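Local coordinates for protein glyceraldehyde-3-phosphate dehydrogenase (Sulfolobus solfataricus, PDB 1B7G) that catalyses the phosphorylating oxidation of D-glyceraldehyde 3-phosphate in glycolysis, working with either NADP or NAD but with a marked preference for NADP, at residues I12-A17 with R270-I275; S138-A143 with A162-R167; A168-E173 with V298-I303; T215-M220 with E260-A265. The protein carries 1 engineered substitution. All coordinates share one frame; numbering follows the deposited sequence.

Contact 1: I12-A17 with R270-I275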
loop_
_atom_site.group_PDB
_atom_site.type_symbol
_atom_site.label_atom_id
_atom_site.label_comp_id
_atom_site.label_asym_id
_atom_site.label_seq_id
_atom_site.Cartn_x
_atom_site.Cartn_y
_atom_site.Cartn_z
ATOM N N ILE A 12 14.156 1.768 4.576
ATOM C CA ILE A 12 15.118 1.365 3.543
ATOM C C ILE A 12 15.714 -0.035 3.834
ATOM O O ILE A 12 15.786 -0.858 2.945
ATOM C CB ILE A 12 16.260 2.366 3.419
ATOM C CG1 ILE A 12 15.784 3.824 3.292
ATOM C CG2 ILE A 12 17.199 2.016 2.255
ATOM C CD1 ILE A 12 14.718 4.045 2.242
ATOM N N GLY A 13 16.195 -0.242 5.065
ATOM C CA GLY A 13 16.819 -1.500 5.447
ATOM C C GLY A 13 15.945 -2.717 5.197
ATOM O O GLY A 13 16.371 -3.681 4.590
ATOM N N LYS A 14 14.668 -2.697 5.636
ATOM C CA LYS A 14 13.797 -3.848 5.360
ATOM C C LYS A 14 13.769 -4.132 3.866
ATOM O O LYS A 14 13.732 -5.300 3.437
ATOM C CB LYS A 14 12.433 -3.676 5.993
ATOM C CG LYS A 14 11.418 -2.757 5.301
ATOM C CD LYS A 14 10.232 -2.564 6.264
ATOM C CE LYS A 14 9.368 -1.383 5.891
ATOM N NZ LYS A 14 8.128 -1.334 6.727
ATOM N N ARG A 15 13.715 -3.119 3.002
ATOM C CA ARG A 15 13.687 -3.332 1.568
ATOM C C ARG A 15 15.094 -3.688 1.043
ATOM O O ARG A 15 15.165 -4.471 0.084
ATOM C CB ARG A 15 13.162 -2.103 0.819
ATOM C CG ARG A 15 11.772 -1.680 1.260
ATOM C CD ARG A 15 11.543 -0.188 0.886
ATOM N NE ARG A 15 10.059 -0.088 0.645
ATOM C CZ ARG A 15 9.221 0.225 1.628
ATOM N NH1 ARG A 15 9.699 0.458 2.849
ATOM N NH2 ARG A 15 7.927 0.353 1.401
ATOM N N VAL A 16 16.153 -3.205 1.646
ATOM C CA VAL A 16 17.485 -3.643 1.116
ATOM C C VAL A 16 17.706 -5.106 1.505
ATOM O O VAL A 16 18.236 -5.890 0.703
ATOM C CB VAL A 16 18.618 -2.722 1.489
ATOM C CG1 VAL A 16 19.948 -3.373 1.090
ATOM C CG2 VAL A 16 18.491 -1.364 0.690
ATOM N N ALA A 17 17.187 -5.497 2.674
ATOM C CA ALA A 17 17.291 -6.918 3.076
ATOM C C ALA A 17 16.534 -7.812 2.124
ATOM O O ALA A 17 17.134 -8.783 1.609
ATOM C CB ALA A 17 16.904 -7.105 4.521
ATOM N N ARG A 270 2.872 -4.725 -7.035
ATOM C CA ARG A 270 4.296 -4.540 -6.786
ATOM C C ARG A 270 4.523 -4.714 -5.287
ATOM O O ARG A 270 3.635 -4.304 -4.512
ATOM C CB ARG A 270 4.769 -3.155 -7.278
ATOM C CG ARG A 270 4.392 -2.974 -8.759
ATOM C CD ARG A 270 5.126 -1.803 -9.409
ATOM N NE ARG A 270 6.532 -2.135 -9.715
ATOM C CZ ARG A 270 7.480 -1.260 -10.017
ATOM N NH1 ARG A 270 7.236 0.072 -10.068
ATOM N NH2 ARG A 270 8.698 -1.688 -10.320
ATOM N N ASP A 271 5.671 -5.237 -4.903
ATOM C CA ASP A 271 5.973 -5.521 -3.507
ATOM C C ASP A 271 5.919 -4.280 -2.645
ATOM O O ASP A 271 6.644 -3.310 -2.918
ATOM C CB ASP A 271 7.363 -6.169 -3.405
ATOM C CG ASP A 271 7.613 -6.755 -2.031
ATOM O OD1 ASP A 271 8.072 -6.051 -1.113
ATOM O OD2 ASP A 271 7.342 -7.969 -1.873
ATOM N N ARG A 272 5.081 -4.240 -1.614
ATOM C CA ARG A 272 4.944 -3.079 -0.749
ATOM C C ARG A 272 4.415 -1.861 -1.494
ATOM O O ARG A 272 4.465 -0.737 -0.975
ATOM C CB ARG A 272 6.226 -2.666 -0.017
ATOM C CG ARG A 272 6.977 -3.707 0.768
ATOM C CD ARG A 272 7.870 -3.153 1.843
ATOM N NE ARG A 272 8.336 -4.126 2.816
ATOM C CZ ARG A 272 9.258 -5.063 2.615
ATOM N NH1 ARG A 272 9.828 -5.179 1.428
ATOM N NH2 ARG A 272 9.645 -5.872 3.610
ATOM N N ASN A 273 3.827 -1.972 -2.663
ATOM C CA ASN A 273 3.406 -0.890 -3.504
ATOM C C ASN A 273 4.619 -0.020 -3.892
ATOM O O ASN A 273 4.367 1.111 -4.312
ATOM C CB ASN A 273 2.337 0.046 -2.909
ATOM C CG ASN A 273 1.471 -0.506 -1.830
ATOM O OD1 ASN A 273 1.285 0.117 -0.772
ATOM N ND2 ASN A 273 1.009 -1.750 -1.996
ATOM N N ASP A 274 5.843 -0.530 -3.910
ATOM C CA ASP A 274 7.028 0.233 -4.252
ATOM C C ASP A 274 7.121 0.600 -5.718
ATOM O O ASP A 274 6.790 -0.152 -6.623
ATOM C CB ASP A 274 8.333 -0.513 -3.844
ATOM C CG ASP A 274 8.487 -0.517 -2.342
ATOM O OD1 ASP A 274 7.703 0.211 -1.660
ATOM O OD2 ASP A 274 9.365 -1.216 -1.814
ATOM N N ILE A 275 7.571 1.841 -5.979
ATOM C CA ILE A 275 7.850 2.263 -7.354
ATOM C C ILE A 275 9.242 2.905 -7.312
ATOM O O ILE A 275 9.391 4.122 -7.117
ATOM C CB ILE A 275 6.866 3.236 -7.955
ATOM C CG1 ILE A 275 5.420 2.703 -8.005
ATOM C CG2 ILE A 275 7.275 3.737 -9.347
ATOM C CD1 ILE A 275 4.418 3.765 -8.436
#
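The first helix of the Rossmann-type nucleotide-binding domain, 11-21, is tied here to a loop of the catalytic domain by a salt bridge between Arg15 and Asp274. Arg15 meets the carboxylate side-on with two nitrogens, one to each oxygen. NE reaches Asp274 OD2 at 2.8 Å, on the syn side but 24° out of the carboxylate plane. NH2 gives a bond of 3.1 Å to Asp274 OD1, which offers its syn lone pair. Both oxygens lie close to the guanidinium plane, yet that plane and the carboxylate are turned 34° apart, so the pair is twisted rather than flat. A further bond, from Arg15 NH1 to the carbonyl of Thr11, helps fix the rotation of the guanidinium group.

Arg272 packs its aliphatic part against this group: its CD lies over one face of the Arg15 guanidinium, 3.5 Å from Arg15 NH2. The far end of Arg272 is covered in turn by Lys14, whose CG sits over one guanidinium face, 4.0 Å from Arg272 NH2. With chi1 at 78°, Lys14 CG stands between its own backbone N and carbonyl carbon, and the chain then runs out straight. These neighbouring cations are probably compensated by acids: Asp271 and Asp18 pair with Arg272 NH1, Glu263 and Asp267 of the second subunit take Lys14 NZ, and the same Asp267 also takes Arg272 NE.

Around the contact, helix 304-315 touches Arg15 and Val16, strand 26-32 lies against Ala17, and helix 258-267 packs on Asn273 and Ile275.

Contact 2: S138-A143 with A162-R167. With SO4 (sulfate ion), chain C; SO4 (sulfate ion), chain D.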
loop_
_atom_site.group_PDB
_atom_site.type_symbol
_atom_site.label_atom_id
_atom_site.label_comp_id
_atom_site.label_asym_id
_atom_site.label_seq_id
_atom_site.Cartn_x
_atom_site.Cartn_y
_atom_site.Cartn_z
ATOM N N SER A 138 21.089 10.580 -1.561
ATOM C CA SER A 138 19.721 10.535 -1.032
ATOM C C SER A 138 18.729 10.187 -2.102
ATOM O O SER A 138 18.991 10.217 -3.316
ATOM C CB SER A 138 19.368 11.927 -0.409
ATOM O OG SER A 138 19.111 12.821 -1.529
ATOM N N CYS A 139 17.469 9.953 -1.703
ATOM C CA CYS A 139 16.407 9.629 -2.631
ATOM C C CYS A 139 16.201 10.703 -3.714
ATOM O O CYS A 139 16.038 10.395 -4.882
ATOM C CB CYS A 139 15.071 9.518 -1.812
ATOM S SG CYS A 139 15.225 8.304 -0.445
ATOM N N ASN A 140 16.142 11.990 -3.310
ATOM C CA ASN A 140 15.894 13.006 -4.354
ATOM C C ASN A 140 17.170 13.295 -5.121
ATOM O O ASN A 140 17.093 13.610 -6.305
ATOM C CB ASN A 140 15.298 14.277 -3.705
ATOM C CG ASN A 140 13.822 14.043 -3.386
ATOM O OD1 ASN A 140 13.081 13.536 -4.226
ATOM N ND2 ASN A 140 13.385 14.397 -2.200
ATOM N N THR A 141 18.352 13.078 -4.498
ATOM C CA THR A 141 19.586 13.302 -5.265
ATOM C C THR A 141 19.678 12.233 -6.353
ATOM O O THR A 141 20.082 12.459 -7.492
ATOM C CB THR A 141 20.822 13.234 -4.365
ATOM O OG1 THR A 141 20.663 14.119 -3.244
ATOM C CG2 THR A 141 22.072 13.662 -5.143
ATOM N N THR A 142 19.314 10.992 -5.951
ATOM C CA THR A 142 19.307 9.890 -6.922
ATOM C C THR A 142 18.433 10.176 -8.113
ATOM O O THR A 142 18.791 9.882 -9.260
ATOM C CB THR A 142 18.876 8.574 -6.264
ATOM O OG1 THR A 142 19.799 8.198 -5.227
ATOM C CG2 THR A 142 18.824 7.429 -7.273
ATOM N N ALA A 143 17.199 10.696 -7.873
ATOM C CA ALA A 143 16.282 10.918 -8.979
ATOM C C ALA A 143 16.845 12.003 -9.914
ATOM O O ALA A 143 16.759 11.843 -11.117
ATOM C CB ALA A 143 14.899 11.312 -8.439
ATOM N N ALA A 162 16.372 23.278 -10.124
ATOM C CA ALA A 162 15.269 22.398 -9.772
ATOM C C ALA A 162 14.632 22.860 -8.442
ATOM O O ALA A 162 15.297 23.360 -7.567
ATOM C CB ALA A 162 15.761 20.953 -9.575
ATOM N N THR A 163 13.352 22.608 -8.414
ATOM C CA THR A 163 12.562 22.764 -7.203
ATOM C C THR A 163 11.994 21.394 -6.794
ATOM O O THR A 163 11.420 20.672 -7.580
ATOM C CB THR A 163 11.447 23.775 -7.506
ATOM O OG1 THR A 163 11.936 25.105 -7.369
ATOM C CG2 THR A 163 10.286 23.588 -6.523
ATOM N N ILE A 164 12.257 21.057 -5.542
ATOM C CA ILE A 164 11.860 19.805 -4.933
ATOM C C ILE A 164 10.780 19.979 -3.865
ATOM O O ILE A 164 10.980 20.597 -2.825
ATOM C CB ILE A 164 13.075 19.084 -4.319
ATOM C CG1 ILE A 164 14.133 18.780 -5.413
ATOM C CG2 ILE A 164 12.671 17.724 -3.726
ATOM C CD1 ILE A 164 15.482 18.470 -4.784
ATOM N N VAL A 165 9.635 19.365 -4.122
ATOM C CA VAL A 165 8.538 19.343 -3.157
ATOM C C VAL A 165 8.621 18.027 -2.352
ATOM O O VAL A 165 8.322 16.999 -2.927
ATOM C CB VAL A 165 7.193 19.426 -3.884
ATOM C CG1 VAL A 165 6.023 19.268 -2.883
ATOM C CG2 VAL A 165 7.125 20.709 -4.700
ATOM N N ARG A 166 9.063 18.101 -1.118
ATOM C CA ARG A 166 9.264 16.855 -0.343
ATOM C C ARG A 166 8.031 16.429 0.433
ATOM O O ARG A 166 7.338 17.259 1.059
ATOM C CB ARG A 166 10.456 17.029 0.594
ATOM C CG ARG A 166 11.696 17.639 0.042
ATOM C CD ARG A 166 12.958 17.624 0.881
ATOM N NE ARG A 166 13.282 16.305 1.434
ATOM C CZ ARG A 166 12.896 15.842 2.603
ATOM N NH1 ARG A 166 12.194 16.609 3.447
ATOM N NH2 ARG A 166 13.220 14.588 2.959
ATOM N N ARG A 167 7.754 15.119 0.437
ATOM C CA ARG A 167 6.701 14.590 1.326
ATOM C C ARG A 167 7.204 14.779 2.737
ATOM O O ARG A 167 8.433 14.748 2.959
ATOM C CB ARG A 167 6.404 13.123 0.944
ATOM C CG ARG A 167 7.619 12.184 1.234
ATOM C CD ARG A 167 7.425 11.596 2.612
ATOM N NE ARG A 167 8.423 10.675 3.123
ATOM C CZ ARG A 167 9.575 11.039 3.668
ATOM N NH1 ARG A 167 9.923 12.337 3.741
ATOM N NH2 ARG A 167 10.424 10.121 4.130
HETATM S S SO4 C . 16.218 14.053 0.242
HETATM O O1 SO4 C . 15.926 13.790 1.645
HETATM O O2 SO4 C . 15.299 15.219 -0.252
HETATM O O3 SO4 C . 15.991 12.971 -0.712
HETATM O O4 SO4 C . 17.626 14.488 0.205
HETATM S S SO4 D . 12.988 12.183 5.754
HETATM O O1 SO4 D . 12.388 10.955 6.399
HETATM O O2 SO4 D . 11.904 13.024 5.188
HETATM O O3 SO4 D . 13.841 11.647 4.639
HETATM O O4 SO4 D . 13.780 12.935 6.746
#
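Asn140 and Ile164 bring the start of helix 139-152, which carries Cys139, the probable nucleophile, against strand 157-167 in the active site of the catalytic domain. The direct packing is small. Ile164 CG2 approaches Asn140 ND2 to 3.7 Å, and His193 touches both side chains. Asn140 OD1 is taken by His221, which fixes which end of the amide turns to the anion.

The polar link runs through one sulfate, probably from the crystallisation liquor; of these two segments, a second sulfate is held by the strand's arginines alone. Asn140 N, at the helix N-terminus, lies 2.8 Å from O3 of the first sulfate. Asn140 ND2 and Arg166 NE both donate to O2 of this sulfate, so one oxygen joins helix to strand. A bend at chi3 (50°) turns the Arg166 guanidinium toward it, while NH1 pairs with Asp185. The second sulfate lies at the guanidinium edges of Arg166 and Arg167, residues of the substrate phosphate site. Ser138, Asn140 and Arg166 belong to the inorganic phosphate site, so the two anions are consistent with mimics of these phosphates.

Capping bonds hold the helix end. Ser138, the N-cap, accepts from Thr141 N with OG at 3.1 Å, and the same OG donates to the first sulfate's O4. The carbonyl of Ser138 receives both Thr142 N and Thr142 OG1, the hydroxyl 2.9 Å away and 46° out of the carbonyl plane.

Contact 3: A168-E173 with V298-I303. With SO4 (sulfate ion), chain G.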
loop_
_atom_site.group_PDB
_atom_site.type_symbol
_atom_site.label_atom_id
_atom_site.label_comp_id
_atom_site.label_asym_id
_atom_site.label_seq_id
_atom_site.Cartn_x
_atom_site.Cartn_y
_atom_site.Cartn_z
ATOM N N ALA A 168 6.357 15.110 3.707
ATOM C CA ALA A 168 6.733 15.382 5.071
ATOM C C ALA A 168 7.342 14.191 5.827
ATOM O O ALA A 168 8.354 14.316 6.540
ATOM C CB ALA A 168 5.448 15.810 5.865
ATOM N N ALA A 169 6.670 13.058 5.760
ATOM C CA ALA A 169 7.076 11.875 6.522
ATOM C C ALA A 169 6.440 10.641 5.879
ATOM O O ALA A 169 5.504 10.767 5.102
ATOM C CB ALA A 169 6.534 12.014 7.960
ATOM N N ASP A 170 7.058 9.465 6.049
ATOM C CA ASP A 170 6.418 8.300 5.416
ATOM C C ASP A 170 5.093 8.010 6.134
ATOM O O ASP A 170 4.855 8.419 7.268
ATOM C CB ASP A 170 7.305 7.088 5.437
ATOM C CG ASP A 170 8.517 7.320 4.514
ATOM O OD1 ASP A 170 8.258 7.855 3.412
ATOM O OD2 ASP A 170 9.619 6.975 4.968
ATOM N N GLN A 171 4.267 7.258 5.432
ATOM C CA GLN A 171 2.946 6.901 5.859
ATOM C C GLN A 171 2.884 6.172 7.200
ATOM O O GLN A 171 1.944 6.448 7.976
ATOM C CB GLN A 171 2.259 6.042 4.789
ATOM C CG GLN A 171 0.830 5.693 5.246
ATOM C CD GLN A 171 0.048 5.090 4.092
ATOM O OE1 GLN A 171 -0.454 5.813 3.228
ATOM N NE2 GLN A 171 0.023 3.756 4.083
ATOM N N LYS A 172 3.887 5.382 7.537
ATOM C CA LYS A 172 3.862 4.700 8.846
ATOM C C LYS A 172 4.156 5.655 9.985
ATOM O O LYS A 172 3.870 5.345 11.146
ATOM C CB LYS A 172 4.834 3.511 8.864
ATOM C CG LYS A 172 6.274 3.900 9.225
ATOM C CD LYS A 172 7.270 2.900 8.663
ATOM C CE LYS A 172 8.641 3.075 9.268
ATOM N NZ LYS A 172 9.665 2.204 8.629
ATOM N N GLU A 173 4.825 6.775 9.728
ATOM C CA GLU A 173 5.175 7.699 10.825
ATOM C C GLU A 173 3.919 8.428 11.244
ATOM O O GLU A 173 3.050 8.793 10.420
ATOM C CB GLU A 173 6.352 8.589 10.403
ATOM C CG GLU A 173 7.434 7.866 9.617
ATOM C CD GLU A 173 8.612 8.677 9.128
ATOM O OE1 GLU A 173 9.621 8.799 9.878
ATOM O OE2 GLU A 173 8.653 9.214 7.982
ATOM N N VAL A 298 8.898 10.980 -7.185
ATOM C CA VAL A 298 9.924 10.099 -6.634
ATOM C C VAL A 298 9.335 9.315 -5.445
ATOM O O VAL A 298 8.839 9.927 -4.506
ATOM C CB VAL A 298 11.144 10.874 -6.135
ATOM C CG1 VAL A 298 12.202 9.974 -5.527
ATOM C CG2 VAL A 298 11.785 11.730 -7.266
ATOM N N HIS A 299 9.341 7.991 -5.517
ATOM C CA HIS A 299 8.880 7.186 -4.375
ATOM C C HIS A 299 10.050 6.985 -3.441
ATOM O O HIS A 299 10.915 6.103 -3.657
ATOM C CB HIS A 299 8.250 5.857 -4.794
ATOM C CG HIS A 299 7.758 5.078 -3.586
ATOM N ND1 HIS A 299 7.932 3.725 -3.451
ATOM C CD2 HIS A 299 7.145 5.474 -2.458
ATOM C CE1 HIS A 299 7.454 3.315 -2.298
ATOM N NE2 HIS A 299 6.938 4.370 -1.676
ATOM N N GLN A 300 10.072 7.763 -2.365
ATOM C CA GLN A 300 11.224 7.825 -1.489
ATOM C C GLN A 300 11.454 6.544 -0.699
ATOM O O GLN A 300 12.581 6.339 -0.254
ATOM C CB GLN A 300 11.240 8.981 -0.483
ATOM C CG GLN A 300 10.144 8.899 0.579
ATOM C CD GLN A 300 8.759 9.014 0.023
ATOM O OE1 GLN A 300 8.483 9.603 -1.045
ATOM N NE2 GLN A 300 7.774 8.433 0.715
ATOM N N GLU A 301 10.410 5.741 -0.503
ATOM C CA GLU A 301 10.690 4.517 0.276
ATOM C C GLU A 301 11.555 3.507 -0.490
ATOM O O GLU A 301 12.179 2.660 0.159
ATOM C CB GLU A 301 9.359 3.868 0.657
ATOM C CG GLU A 301 8.539 4.773 1.626
ATOM C CD GLU A 301 7.172 4.071 1.847
ATOM O OE1 GLU A 301 6.396 3.972 0.879
ATOM O OE2 GLU A 301 6.943 3.597 2.957
ATOM N N SER A 302 11.548 3.565 -1.798
ATOM C CA SER A 302 12.230 2.544 -2.590
ATOM C C SER A 302 13.239 2.966 -3.628
ATOM O O SER A 302 13.926 2.047 -4.138
ATOM C CB SER A 302 11.129 1.742 -3.302
ATOM O OG SER A 302 10.455 2.451 -4.294
ATOM N N ILE A 303 13.305 4.200 -4.085
ATOM C CA ILE A 303 14.214 4.558 -5.158
ATOM C C ILE A 303 15.658 4.143 -4.945
ATOM O O ILE A 303 16.259 3.636 -5.913
ATOM C CB ILE A 303 14.137 6.065 -5.522
ATOM C CG1 ILE A 303 15.127 6.333 -6.672
ATOM C CG2 ILE A 303 14.406 6.916 -4.268
ATOM C CD1 ILE A 303 14.865 7.673 -7.395
HETATM S S SO4 G . 12.463 4.511 9.711
HETATM O O1 SO4 G . 11.515 3.424 10.120
HETATM O O2 SO4 G . 12.899 4.283 8.294
HETATM O O3 SO4 G . 13.658 4.488 10.620
HETATM O O4 SO4 G . 11.788 5.849 9.821
HETATM O O HOH W 1 5.383 3.956 5.515
#
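Asp170 and Gln300 are joined by a single direct hydrogen bond, from Gln300 NE2 to Asp170 OD1, 2.8 Å long with an angle of 154° at the hydrogen. The donor comes almost straight at the oxygen along its C-O bond, and the amide and carboxylate planes are only 17° apart. Gln300 folds back at chi2 (-65°), which sets NE2 where it can also donate to the carbonyl of Leu217. Asp170 OD1 is gripped a second time by Arg167 NE, so this buried carboxylate has both an amide and a cation on one oxygen.

A water makes the other polar link: it accepts from Lys172 N and donates to Glu301 OE2, 3.0 Å away. The two loops follow strands 157-167 and 291-298 of the catalytic domain and face helix 11-21 of the nucleotide-binding domain, in keeping with Gln300 probably belonging to the NAD-binding site. Asp170 to Glu173 form a type I beta turn, tightened by Asp170 N donating to the anti lone pair of Glu173 OE2.

Packing and charge complete the contact. Glu301 CG lies 3.6 Å from Asp170 OD1, and the carboxylates come within 4.5 Å between Asp170 OD1 and Glu301 OE2. Arg266 of the second subunit pairs with Glu301 OE2, probably easing this repulsion. Glu301 OE1 receives His299 NE2 at 2.6 Å, close to the imidazole plane.

Contact 4: T215-M220 with E260-A265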
loop_
_atom_site.group_PDB
_atom_site.type_symbol
_atom_site.label_atom_id
_atom_site.label_comp_id
_atom_site.label_asym_id
_atom_site.label_seq_id
_atom_site.Cartn_x
_atom_site.Cartn_y
_atom_site.Cartn_z
ATOM N N THR A 215 2.123 15.801 2.668
ATOM C CA THR A 215 1.772 14.611 1.919
ATOM C C THR A 215 2.631 13.436 2.390
ATOM O O THR A 215 3.701 13.730 2.902
ATOM C CB THR A 215 1.873 14.787 0.412
ATOM O OG1 THR A 215 1.463 13.543 -0.201
ATOM C CG2 THR A 215 3.273 15.175 -0.090
ATOM N N THR A 216 2.217 12.168 2.297
ATOM C CA THR A 216 3.092 11.108 2.786
ATOM C C THR A 216 3.622 10.191 1.671
ATOM O O THR A 216 4.562 9.441 1.923
ATOM C CB THR A 216 2.364 10.141 3.791
ATOM O OG1 THR A 216 1.219 9.618 3.111
ATOM C CG2 THR A 216 1.863 10.901 5.017
ATOM N N LEU A 217 3.062 10.278 0.492
ATOM C CA LEU A 217 3.313 9.260 -0.516
ATOM C C LEU A 217 4.603 9.377 -1.293
ATOM O O LEU A 217 5.311 8.385 -1.449
ATOM C CB LEU A 217 2.107 9.223 -1.459
ATOM C CG LEU A 217 0.744 9.051 -0.746
ATOM C CD1 LEU A 217 -0.370 8.830 -1.760
ATOM C CD2 LEU A 217 0.812 7.860 0.220
ATOM N N MET A 218 4.876 10.525 -1.889
ATOM C CA MET A 218 5.987 10.692 -2.829
ATOM C C MET A 218 6.415 12.165 -2.842
ATOM O O MET A 218 5.546 13.028 -2.618
ATOM C CB MET A 218 5.449 10.424 -4.246
ATOM C CG MET A 218 5.322 8.956 -4.638
ATOM S SD MET A 218 4.699 8.710 -6.283
ATOM C CE MET A 218 4.224 6.956 -6.175
ATOM N N HIS A 219 7.646 12.369 -3.245
ATOM C CA HIS A 219 8.168 13.680 -3.540
ATOM C C HIS A 219 7.851 14.002 -4.996
ATOM O O HIS A 219 7.612 13.072 -5.775
ATOM C CB HIS A 219 9.699 13.675 -3.446
ATOM C CG HIS A 219 10.278 13.253 -2.147
ATOM N ND1 HIS A 219 9.979 13.841 -0.950
ATOM C CD2 HIS A 219 11.184 12.279 -1.850
ATOM C CE1 HIS A 219 10.672 13.310 0.023
ATOM N NE2 HIS A 219 11.441 12.341 -0.520
ATOM N N MET A 220 8.018 15.279 -5.364
ATOM C CA MET A 220 7.955 15.702 -6.725
ATOM C C MET A 220 9.061 16.707 -7.036
ATOM O O MET A 220 9.456 17.549 -6.225
ATOM C CB MET A 220 6.621 16.277 -7.248
ATOM C CG MET A 220 5.643 15.184 -7.689
ATOM S SD MET A 220 4.164 15.795 -8.468
ATOM C CE MET A 220 4.826 16.174 -10.123
ATOM N N GLU A 260 -2.739 8.323 -7.146
ATOM C CA GLU A 260 -3.148 7.417 -8.202
ATOM C C GLU A 260 -1.999 6.534 -8.664
ATOM O O GLU A 260 -2.234 5.381 -9.055
ATOM C CB GLU A 260 -3.709 8.220 -9.414
ATOM C CG GLU A 260 -5.071 8.822 -8.977
ATOM C CD GLU A 260 -5.549 9.902 -9.918
ATOM O OE1 GLU A 260 -4.716 10.476 -10.683
ATOM O OE2 GLU A 260 -6.765 10.199 -9.912
ATOM N N LEU A 261 -0.768 7.050 -8.569
ATOM C CA LEU A 261 0.412 6.241 -8.904
ATOM C C LEU A 261 0.602 5.191 -7.818
ATOM O O LEU A 261 0.873 4.045 -8.181
ATOM C CB LEU A 261 1.659 7.116 -9.101
ATOM C CG LEU A 261 1.595 8.008 -10.365
ATOM C CD1 LEU A 261 2.721 9.010 -10.407
ATOM C CD2 LEU A 261 1.572 7.168 -11.633
ATOM N N VAL A 262 0.387 5.538 -6.538
ATOM C CA VAL A 262 0.478 4.516 -5.465
ATOM C C VAL A 262 -0.558 3.431 -5.766
ATOM O O VAL A 262 -0.309 2.244 -5.689
ATOM C CB VAL A 262 0.247 5.069 -4.068
ATOM C CG1 VAL A 262 0.138 3.990 -2.953
ATOM C CG2 VAL A 262 1.382 6.010 -3.668
ATOM N N GLU A 263 -1.761 3.851 -6.144
ATOM C CA GLU A 263 -2.794 2.949 -6.542
ATOM C C GLU A 263 -2.369 2.040 -7.700
ATOM O O GLU A 263 -2.641 0.850 -7.621
ATOM C CB GLU A 263 -4.103 3.660 -6.933
ATOM C CG GLU A 263 -5.294 2.715 -6.828
ATOM C CD GLU A 263 -5.814 2.389 -5.468
ATOM O OE1 GLU A 263 -5.285 2.769 -4.402
ATOM O OE2 GLU A 263 -6.825 1.639 -5.412
ATOM N N VAL A 264 -1.801 2.578 -8.759
ATOM C CA VAL A 264 -1.318 1.764 -9.876
ATOM C C VAL A 264 -0.424 0.632 -9.370
ATOM O O VAL A 264 -0.564 -0.520 -9.795
ATOM C CB VAL A 264 -0.550 2.601 -10.910
ATOM C CG1 VAL A 264 0.253 1.705 -11.875
ATOM C CG2 VAL A 264 -1.538 3.473 -11.685
ATOM N N ALA A 265 0.476 0.956 -8.449
ATOM C CA ALA A 265 1.397 -0.010 -7.898
ATOM C C ALA A 265 0.705 -1.114 -7.103
ATOM O O ALA A 265 1.182 -2.278 -7.133
ATOM C CB ALA A 265 2.432 0.679 -7.016
#
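Met218 and Leu217 lie against one turn of helix 258-267, and the close packing gathers at the tip of the methionine. Its CE methyl touches two successive residues of the helix, 3.9 Å from Leu261 CB and equally far from Val262 CG2. The Met218 chain is extended beyond CG (chi2 180°, chi3 -164°), which carries the methyl across the gap between loop and helix. It crosses Leu261 at about a right angle but runs alongside Val262 in the opposite direction. On this inner side Met279 of strand 278-288 covers both Met218 and Leu261, and Ala297 of strand 291-298 also meets Met218.

The outer part is no farther apart but involves fewer partners and is more open to solvent. Leu217 touches the helix through Val262 alone, CD1 to CG2 at 3.8 Å, with the side chains crossing nearly perpendicularly. Both residues remain partly exposed even though Gln171 of the second subunit packs on Leu217. His219, two residues along from Leu217, belongs to the catalytic site and takes no part in the contact.

All the side-chain contacts between loop and helix are apolar. The direct contact thus rests on shape and burial of apolar groups, without directed bonds between these two segments.

How the contacts relate
Contact 1 spans most of the chain, joining helix 11-21 of the nucleotide-binding domain to the loop after helix 258-267; contacts 2 and 4 are nested inside its loop, while contact 3 crosses it. Contacts 3 and 4 are nearest, their centres about 9 Å apart, with contact 4 enclosed along the chain by contact 3. Contacts 1 and 2 are farthest, about 18 Å between centres. Strands 157-167, 219-227 and 291-298 are successive neighbours in the mixed sheet. Contacts 2 and 3 meet contact 4 at His219, and Cys139 of contact 2 packs on Gln300 and Ile303 of contact 3. Contacts 1, 3 and 4 also touch the second subunit, whereas contact 2 does not.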